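Local coordinates for ATP-dependent kinase YFH7 (Saccharomyces cerevisiae, PDB 2GA8), which acts as an ATP-dependent kinase, one that could take part in assembling the endoplasmic reticulum membrane, at residues D16-D21 / T287-V292; D9-L14 / T260-L265; N22-V27 / Q232-I237. All coordinates share one frame; numbering follows the deposited sequence.

Interaction 1: D16-D21 / T287-V292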
loop_
_atom_site.group_PDB
_atom_site.type_symbol
_atom_site.label_atom_id
_atom_site.label_comp_id
_atom_site.label_asym_id
_atom_site.label_seq_id
_atom_site.Cartn_x
_atom_site.Cartn_y
_atom_site.Cartn_z
ATOM N N ASP A 16 -8.753 2.075 19.001
ATOM C CA ASP A 16 -9.574 2.511 20.124
ATOM C C ASP A 16 -8.964 3.723 20.818
ATOM O O ASP A 16 -9.668 4.655 21.193
ATOM C CB ASP A 16 -9.744 1.382 21.136
ATOM C CG ASP A 16 -10.734 1.736 22.223
ATOM O OD1 ASP A 16 -11.937 1.843 21.909
ATOM O OD2 ASP A 16 -10.311 1.924 23.382
ATOM N N ASN A 17 -7.649 3.703 20.992
ATOM C CA ASN A 17 -6.951 4.811 21.634
ATOM C C ASN A 17 -7.009 6.101 20.819
ATOM O O ASN A 17 -7.005 7.196 21.381
ATOM C CB ASN A 17 -5.491 4.434 21.882
ATOM C CG ASN A 17 -5.280 3.790 23.236
ATOM O OD1 ASN A 17 -4.301 3.075 23.453
ATOM N ND2 ASN A 17 -6.196 4.055 24.165
ATOM N N ARG A 18 -7.087 5.967 19.501
ATOM C CA ARG A 18 -7.111 7.124 18.606
ATOM C C ARG A 18 -8.477 7.391 17.978
ATOM O O ARG A 18 -8.598 8.210 17.070
ATOM C CB ARG A 18 -6.076 6.915 17.495
ATOM C CG ARG A 18 -4.675 6.617 18.000
ATOM C CD ARG A 18 -4.076 7.825 18.701
ATOM N NE ARG A 18 -3.956 8.956 17.785
ATOM C CZ ARG A 18 -3.432 10.134 18.107
ATOM N NH1 ARG A 18 -2.976 10.350 19.335
ATOM N NH2 ARG A 18 -3.351 11.093 17.194
ATOM N N ILE A 19 -9.502 6.712 18.480
ATOM C CA ILE A 19 -10.861 6.828 17.962
ATOM C C ILE A 19 -11.396 8.255 17.805
ATOM O O ILE A 19 -12.154 8.540 16.874
ATOM C CB ILE A 19 -11.840 6.022 18.852
ATOM C CG1 ILE A 19 -13.122 5.724 18.076
ATOM C CG2 ILE A 19 -12.144 6.794 20.132
ATOM C CD1 ILE A 19 -12.915 4.787 16.898
ATOM N N GLU A 20 -11.009 9.148 18.710
ATOM C CA GLU A 20 -11.466 10.531 18.653
ATOM C C GLU A 20 -10.474 11.449 17.947
ATOM O O GLU A 20 -10.779 12.610 17.683
ATOM C CB GLU A 20 -11.724 11.060 20.070
ATOM C CG GLU A 20 -12.934 10.443 20.762
ATOM C CD GLU A 20 -13.068 10.874 22.213
ATOM O OE1 GLU A 20 -13.119 12.095 22.476
ATOM O OE2 GLU A 20 -13.123 9.989 23.092
ATOM N N ASP A 21 -9.296 10.922 17.628
ATOM C CA ASP A 21 -8.248 11.710 16.985
ATOM C C ASP A 21 -7.951 11.350 15.536
ATOM O O ASP A 21 -7.443 12.179 14.776
ATOM C CB ASP A 21 -6.949 11.589 17.784
ATOM C CG ASP A 21 -7.097 12.071 19.211
ATOM O OD1 ASP A 21 -7.443 13.253 19.401
ATOM O OD2 ASP A 21 -6.866 11.267 20.140
ATOM N N THR A 287 0.459 10.950 11.611
ATOM C CA THR A 287 -0.978 10.926 11.880
ATOM C C THR A 287 -1.187 10.597 13.352
ATOM O O THR A 287 -2.237 10.889 13.922
ATOM C CB THR A 287 -1.718 9.840 11.060
ATOM O OG1 THR A 287 -1.206 8.545 11.403
ATOM C CG2 THR A 287 -1.550 10.079 9.571
ATOM N N GLY A 288 -0.175 9.988 13.964
ATOM C CA GLY A 288 -0.285 9.600 15.358
ATOM C C GLY A 288 -1.067 8.302 15.490
ATOM O O GLY A 288 -1.444 7.889 16.592
ATOM N N ALA A 289 -1.315 7.650 14.359
ATOM C CA ALA A 289 -2.064 6.396 14.357
ATOM C C ALA A 289 -1.416 5.389 13.415
ATOM O O ALA A 289 -2.022 4.964 12.436
ATOM C CB ALA A 289 -3.512 6.653 13.939
ATOM N N LEU A 290 -0.182 5.010 13.733
ATOM C CA LEU A 290 0.569 4.061 12.922
ATOM C C LEU A 290 1.243 2.959 13.735
ATOM O O LEU A 290 1.838 3.218 14.777
ATOM C CB LEU A 290 1.655 4.801 12.135
ATOM C CG LEU A 290 2.637 3.919 11.354
ATOM C CD1 LEU A 290 1.923 3.324 10.148
ATOM C CD2 LEU A 290 3.838 4.739 10.908
ATOM N N LEU A 291 1.137 1.727 13.244
ATOM C CA LEU A 291 1.808 0.585 13.853
ATOM C C LEU A 291 2.764 0.141 12.753
ATOM O O LEU A 291 2.386 0.118 11.581
ATOM C CB LEU A 291 0.822 -0.535 14.195
ATOM C CG LEU A 291 0.079 -0.306 15.517
ATOM C CD1 LEU A 291 -0.861 -1.467 15.789
ATOM C CD2 LEU A 291 1.093 -0.157 16.648
ATOM N N VAL A 292 3.999 -0.177 13.125
ATOM C CA VAL A 292 5.019 -0.585 12.165
ATOM C C VAL A 292 5.636 -1.938 12.507
ATOM O O VAL A 292 6.115 -2.143 13.621
ATOM C CB VAL A 292 6.149 0.465 12.101
ATOM C CG1 VAL A 292 7.183 0.067 11.051
ATOM C CG2 VAL A 292 5.558 1.840 11.784
#

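Interaction 2: D9-L14 / T260-L265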
loop_
_atom_site.group_PDB
_atom_site.type_symbol
_atom_site.label_atom_id
_atom_site.label_comp_id
_atom_site.label_asym_id
_atom_site.label_seq_id
_atom_site.Cartn_x
_atom_site.Cartn_y
_atom_site.Cartn_z
ATOM N N ASP A 9 -5.159 -7.664 17.822
ATOM C CA ASP A 9 -5.456 -7.035 19.102
ATOM C C ASP A 9 -4.736 -5.702 19.238
ATOM O O ASP A 9 -5.318 -4.723 19.698
ATOM C CB ASP A 9 -5.071 -7.948 20.271
ATOM C CG ASP A 9 -5.979 -9.156 20.391
ATOM O OD1 ASP A 9 -7.152 -9.067 19.968
ATOM O OD2 ASP A 9 -5.523 -10.191 20.923
ATOM N N ASP A 10 -3.469 -5.660 18.833
ATOM C CA ASP A 10 -2.717 -4.424 18.937
ATOM C C ASP A 10 -3.282 -3.361 18.003
ATOM O O ASP A 10 -3.315 -2.187 18.352
ATOM C CB ASP A 10 -1.231 -4.666 18.647
ATOM C CG ASP A 10 -0.567 -5.536 19.709
ATOM O OD1 ASP A 10 -0.912 -5.388 20.902
ATOM O OD2 ASP A 10 0.299 -6.358 19.355
ATOM N N VAL A 11 -3.740 -3.775 16.825
ATOM C CA VAL A 11 -4.325 -2.827 15.874
ATOM C C VAL A 11 -5.608 -2.241 16.469
ATOM O O VAL A 11 -5.825 -1.031 16.433
ATOM C CB VAL A 11 -4.655 -3.511 14.532
ATOM C CG1 VAL A 11 -5.443 -2.560 13.637
ATOM C CG2 VAL A 11 -3.372 -3.929 13.842
ATOM N N LEU A 12 -6.453 -3.099 17.036
ATOM C CA LEU A 12 -7.697 -2.630 17.633
ATOM C C LEU A 12 -7.432 -1.741 18.842
ATOM O O LEU A 12 -8.203 -0.828 19.131
ATOM C CB LEU A 12 -8.582 -3.814 18.039
ATOM C CG LEU A 12 -9.085 -4.676 16.879
ATOM C CD1 LEU A 12 -9.976 -5.789 17.409
ATOM C CD2 LEU A 12 -9.855 -3.808 15.898
ATOM N N GLN A 13 -6.342 -2.004 19.552
ATOM C CA GLN A 13 -6.025 -1.193 20.717
ATOM C C GLN A 13 -5.665 0.225 20.299
ATOM O O GLN A 13 -6.080 1.194 20.936
ATOM C CB GLN A 13 -4.872 -1.812 21.503
ATOM C CG GLN A 13 -4.469 -1.006 22.718
ATOM C CD GLN A 13 -3.553 -1.783 23.635
ATOM O OE1 GLN A 13 -2.455 -2.182 23.242
ATOM N NE2 GLN A 13 -4.002 -2.010 24.864
ATOM N N LEU A 14 -4.892 0.346 19.227
ATOM C CA LEU A 14 -4.497 1.664 18.745
ATOM C C LEU A 14 -5.701 2.398 18.170
ATOM O O LEU A 14 -5.890 3.584 18.427
ATOM C CB LEU A 14 -3.398 1.556 17.687
ATOM C CG LEU A 14 -2.897 2.909 17.153
ATOM C CD1 LEU A 14 -2.479 3.800 18.316
ATOM C CD2 LEU A 14 -1.731 2.695 16.213
ATOM N N THR A 260 -13.591 1.803 5.678
ATOM C CA THR A 260 -12.247 1.330 5.985
ATOM C C THR A 260 -11.638 2.189 7.092
ATOM O O THR A 260 -11.291 3.349 6.866
ATOM C CB THR A 260 -11.338 1.406 4.750
ATOM O OG1 THR A 260 -11.997 0.802 3.626
ATOM C CG2 THR A 260 -10.035 0.677 5.019
ATOM N N ARG A 261 -11.502 1.613 8.284
ATOM C CA ARG A 261 -10.944 2.340 9.418
ATOM C C ARG A 261 -9.541 1.845 9.774
ATOM O O ARG A 261 -8.876 2.398 10.648
ATOM C CB ARG A 261 -11.879 2.206 10.623
ATOM C CG ARG A 261 -13.318 2.618 10.324
ATOM C CD ARG A 261 -13.437 4.106 9.973
ATOM N NE ARG A 261 -13.372 4.965 11.156
ATOM C CZ ARG A 261 -14.382 5.152 12.006
ATOM N NH1 ARG A 261 -15.549 4.550 11.801
ATOM N NH2 ARG A 261 -14.217 5.918 13.077
ATOM N N ILE A 262 -9.112 0.791 9.089
ATOM C CA ILE A 262 -7.796 0.202 9.294
ATOM C C ILE A 262 -7.226 -0.099 7.912
ATOM O O ILE A 262 -7.852 -0.798 7.117
ATOM C CB ILE A 262 -7.895 -1.113 10.105
ATOM C CG1 ILE A 262 -8.350 -0.808 11.532
ATOM C CG2 ILE A 262 -6.554 -1.834 10.115
ATOM C CD1 ILE A 262 -8.771 -2.030 12.306
ATOM N N VAL A 263 -6.054 0.454 7.618
ATOM C CA VAL A 263 -5.413 0.235 6.328
ATOM C C VAL A 263 -4.085 -0.447 6.598
ATOM O O VAL A 263 -3.239 0.073 7.328
ATOM C CB VAL A 263 -5.165 1.566 5.570
ATOM C CG1 VAL A 263 -4.462 1.290 4.242
ATOM C CG2 VAL A 263 -6.480 2.275 5.327
ATOM N N ILE A 264 -3.920 -1.632 6.019
ATOM C CA ILE A 264 -2.706 -2.406 6.203
ATOM C C ILE A 264 -1.880 -2.320 4.925
ATOM O O ILE A 264 -2.249 -2.884 3.906
ATOM C CB ILE A 264 -3.051 -3.880 6.506
ATOM C CG1 ILE A 264 -3.890 -3.953 7.786
ATOM C CG2 ILE A 264 -1.774 -4.697 6.655
ATOM C CD1 ILE A 264 -4.684 -5.253 7.926
ATOM N N LEU A 265 -0.769 -1.595 4.989
ATOM C CA LEU A 265 0.098 -1.433 3.835
ATOM C C LEU A 265 1.271 -2.384 3.976
ATOM O O LEU A 265 1.953 -2.380 4.998
ATOM C CB LEU A 265 0.606 0.008 3.749
ATOM C CG LEU A 265 -0.488 1.076 3.652
ATOM C CD1 LEU A 265 -0.806 1.613 5.038
ATOM C CD2 LEU A 265 -0.020 2.206 2.752
#

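Interaction 3: N22-V27 / Q232-I237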
loop_
_atom_site.group_PDB
_atom_site.type_symbol
_atom_site.label_atom_id
_atom_site.label_comp_id
_atom_site.label_asym_id
_atom_site.label_seq_id
_atom_site.Cartn_x
_atom_site.Cartn_y
_atom_site.Cartn_z
ATOM N N ASN A 22 -8.252 10.116 15.151
ATOM C CA ASN A 22 -7.971 9.675 13.787
ATOM C C ASN A 22 -9.117 8.864 13.224
ATOM O O ASN A 22 -9.641 7.972 13.892
ATOM C CB ASN A 22 -6.702 8.813 13.750
ATOM C CG ASN A 22 -5.458 9.574 14.177
ATOM O OD1 ASN A 22 -5.100 9.603 15.358
ATOM N ND2 ASN A 22 -4.793 10.194 13.213
ATOM N N TYR A 23 -9.491 9.163 11.987
ATOM C CA TYR A 23 -10.575 8.442 11.338
ATOM C C TYR A 23 -10.155 7.005 11.047
ATOM O O TYR A 23 -10.968 6.080 11.082
ATOM C CB TYR A 23 -10.964 9.112 10.026
ATOM C CG TYR A 23 -12.222 8.517 9.444
ATOM C CD1 TYR A 23 -13.459 8.758 10.037
ATOM C CD2 TYR A 23 -12.174 7.680 8.329
ATOM C CE1 TYR A 23 -14.612 8.186 9.539
ATOM C CE2 TYR A 23 -13.331 7.097 7.820
ATOM C CZ TYR A 23 -14.546 7.358 8.434
ATOM O OH TYR A 23 -15.692 6.795 7.937
ATOM N N ARG A 24 -8.878 6.822 10.734
ATOM C CA ARG A 24 -8.377 5.491 10.451
ATOM C C ARG A 24 -6.957 5.309 10.956
ATOM O O ARG A 24 -6.218 6.277 11.143
ATOM C CB ARG A 24 -8.466 5.196 8.942
ATOM C CG ARG A 24 -8.113 6.366 8.044
ATOM C CD ARG A 24 -8.152 6.009 6.559
ATOM N NE ARG A 24 -9.452 5.515 6.112
ATOM C CZ ARG A 24 -10.029 5.846 4.960
ATOM N NH1 ARG A 24 -9.434 6.684 4.125
ATOM N NH2 ARG A 24 -11.196 5.315 4.626
ATOM N N VAL A 25 -6.587 4.063 11.218
ATOM C CA VAL A 25 -5.243 3.780 11.686
ATOM C C VAL A 25 -4.533 3.031 10.572
ATOM O O VAL A 25 -5.162 2.314 9.798
ATOM C CB VAL A 25 -5.259 2.932 12.968
ATOM C CG1 VAL A 25 -5.977 3.698 14.078
ATOM C CG2 VAL A 25 -5.933 1.607 12.710
ATOM N N CYS A 26 -3.228 3.223 10.478
ATOM C CA CYS A 26 -2.456 2.565 9.436
ATOM C C CYS A 26 -1.471 1.582 10.023
ATOM O O CYS A 26 -0.978 1.761 11.134
ATOM C CB CYS A 26 -1.690 3.596 8.601
ATOM S SG CYS A 26 -2.742 4.668 7.579
ATOM N N VAL A 27 -1.195 0.535 9.260
ATOM C CA VAL A 27 -0.238 -0.471 9.674
ATOM C C VAL A 27 0.733 -0.655 8.526
ATOM O O VAL A 27 0.319 -0.818 7.378
ATOM C CB VAL A 27 -0.908 -1.825 9.960
ATOM C CG1 VAL A 27 0.156 -2.855 10.351
ATOM C CG2 VAL A 27 -1.948 -1.676 11.065
ATOM N N GLN A 232 -19.758 10.423 6.106
ATOM C CA GLN A 232 -20.198 10.527 4.722
ATOM C C GLN A 232 -19.224 11.373 3.894
ATOM O O GLN A 232 -19.269 11.354 2.666
ATOM C CB GLN A 232 -21.595 11.156 4.674
ATOM C CG GLN A 232 -22.279 11.081 3.320
ATOM C CD GLN A 232 -22.467 9.652 2.843
ATOM O OE1 GLN A 232 -22.956 8.797 3.584
ATOM N NE2 GLN A 232 -22.088 9.388 1.597
ATOM N N THR A 233 -18.338 12.100 4.562
ATOM C CA THR A 233 -17.387 12.968 3.863
ATOM C C THR A 233 -16.185 12.263 3.245
ATOM O O THR A 233 -15.439 12.875 2.484
ATOM C CB THR A 233 -16.833 14.057 4.791
ATOM O OG1 THR A 233 -16.047 13.447 5.822
ATOM C CG2 THR A 233 -17.968 14.851 5.413
ATOM N N ILE A 234 -16.002 10.987 3.568
ATOM C CA ILE A 234 -14.871 10.215 3.057
ATOM C C ILE A 234 -15.231 9.497 1.759
ATOM O O ILE A 234 -16.092 8.624 1.744
ATOM C CB ILE A 234 -14.405 9.183 4.119
ATOM C CG1 ILE A 234 -14.024 9.915 5.410
ATOM C CG2 ILE A 234 -13.226 8.366 3.590
ATOM C CD1 ILE A 234 -12.801 10.823 5.287
ATOM N N PRO A 235 -14.564 9.853 0.649
ATOM C CA PRO A 235 -14.848 9.226 -0.644
ATOM C C PRO A 235 -14.176 7.873 -0.809
ATOM O O PRO A 235 -13.293 7.513 -0.034
ATOM C CB PRO A 235 -14.300 10.241 -1.631
ATOM C CG PRO A 235 -13.027 10.666 -0.937
ATOM C CD PRO A 235 -13.474 10.839 0.521
ATOM N N ASP A 236 -14.604 7.123 -1.820
ATOM C CA ASP A 236 -13.999 5.829 -2.102
ATOM C C ASP A 236 -12.672 6.102 -2.794
ATOM O O ASP A 236 -12.591 6.949 -3.681
ATOM C CB ASP A 236 -14.879 4.991 -3.040
ATOM C CG ASP A 236 -16.103 4.416 -2.350
ATOM O OD1 ASP A 236 -16.159 4.438 -1.104
ATOM O OD2 ASP A 236 -17.007 3.925 -3.061
ATOM N N ILE A 237 -11.634 5.388 -2.379
ATOM C CA ILE A 237 -10.313 5.543 -2.976
ATOM C C ILE A 237 -9.949 4.197 -3.578
ATOM O O ILE A 237 -9.921 3.191 -2.873
ATOM C CB ILE A 237 -9.263 5.919 -1.917
ATOM C CG1 ILE A 237 -9.653 7.237 -1.251
ATOM C CG2 ILE A 237 -7.884 6.036 -2.566
ATOM C CD1 ILE A 237 -8.828 7.566 -0.023
HETATM O O HOH W 1 -11.648 6.291 1.778
#

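Interaction 1: D16-D21 / T287-V292
R18 and G288 form the heart of this contact, where the C-terminal end of helix 4-17 comes up against the turn leading from helix 275-285 into strand 290-296. R18 is the first residue to leave helical geometry. Its CG lies beside the backbone N (chi1 -54°), and further bends at chi2 and chi3 fold the chain across the turn. On the way, CG passes the methyl of A289, with R18 CG 4.2 Å from A289 CB. The guanidinium then lies under a carbonyl: G288 O stands 2.9 Å above its plane, displaced toward the rim, and only 3.0 Å from R18 NE. The angle is too poor for a hydrogen bond, since the N-H of NE is directed to N22 OD1. Farther along, D21 places its CB over the opposite face of the guanidinium, while the bond from D21 N to R18 O (2.9 Å) closes the backbone turn. The facing loop is itself well braced. In an ST turn, T287 OG1 accepts from A289 N at 3.1 Å, and the same hydroxyl is bonded to L284 O. G288 has a positive phi of 80°, and a CB there would point toward the arginine. With an alanine in place of R18, G288 O would probably lose its cationic cover and N22 OD1 its N-H partner from NE. The join between helix end and strand entry therefore appears to rest on a charge lying against a carbonyl dipole, with the directional bond going to N22.

Interaction 2: D9-L14 / T260-L265
V11 and I262 meet through hydrocarbon alone, joining helix 4-17 to the first residue of strand 262-267. The packing centres on V11 CG1, which sits anti to the backbone N (chi1 172°) and is thereby aimed at the sheet. It settles against the isoleucine branches, with V11 CG1 3.6 Å from I262 CD1. The other branch is nearly as close, V11 CG1 lying 3.8 Å from I262 CG2. I262 reaches out with an extended chain (chi2 167°), which carries CD1 far enough to meet the next helix residue too. There L12 comes in at about a right angle: its CB is directed away from the strand, but the end of the side chain returns, bringing L12 CD2 to 4.2 Å from I262 CD1. The same helix face also places V11 on V27 and L291, so it covers three neighbouring strands of the parallel sheet, while V263 and L265 face helix 192-206.

Polar interactions belong to the strand entry and run to other partners. R261 bonds through NE to Y23 O, through NH1 to L226 O and through NH2 to T229 OG1, and it makes a cation-pi contact with Y23.

Between helix and strand no hydrogen bond forms, so shape and the burial of hydrocarbon are what hold this part of the helix to the sheet, while the strand's register is set by backbone bonds to its neighbours.

Interaction 3: N22-V27 / Q232-I237
This is a buried, mainly apolar contact with one water bridge, joining the entry to strand 25-30 of the P-loop kinase core to the loop between strands 230-231 and 237-243. Strand 25-30 is central in the parallel sheet and runs directly into the glycine-rich loop (G31 to T39) that, by similarity, binds ATP. I234 carries the contact, reaching both Y23 and R24 with its two branches. Its CG1 branch lies over one face of the phenol ring in a CH-pi contact, I234 CG1 being 4.1 Å from the Y23 ring centroid and 23° off the ring normal. The ring itself is fixed at its far end, where Y23 OH is bonded to K258 O and S231 N. The second branch goes to the arginine, I234 CG2 approaching R24 NH2 to 3.8 Å. Here CG2 is anti to the backbone N and CG1 beside it (chi1 -58°), which sends the two branches to different partners. I237 adds a looser touch, its CD1 lying 4.3 Å from R24 NH1.

Despite these apolar neighbours, the guanidinium is well supplied with acceptors: NE binds T260 O and NH1 binds T205 OG1. The third nitrogen uses a water lying in the guanidinium plane at its edge. R24 NH2 donates to this water at 3.0 Å, and the water in turn donates to P235 O at 2.7 Å.

Overall arrangement
The three contacts cluster on one side of the chain's centre, interactions 1 and 2 with centres about 9 Å apart and interaction 3 about 12 Å from either. Their first segments follow one another as 9-14, 16-21 and 22-27, from helix 4-17 into strand 25-30; the partners return in the order 232-237, 260-265 and 287-292. Interactions 1 and 2 share the helix, and L291 packs on L14. Strand 25-30 lies in the parallel sheet between strands 262-267 and 290-296, so all three converge on it. Together they tie the N-terminal part of the chain to distant later segments around the strand that leads to the probable ATP-binding loop.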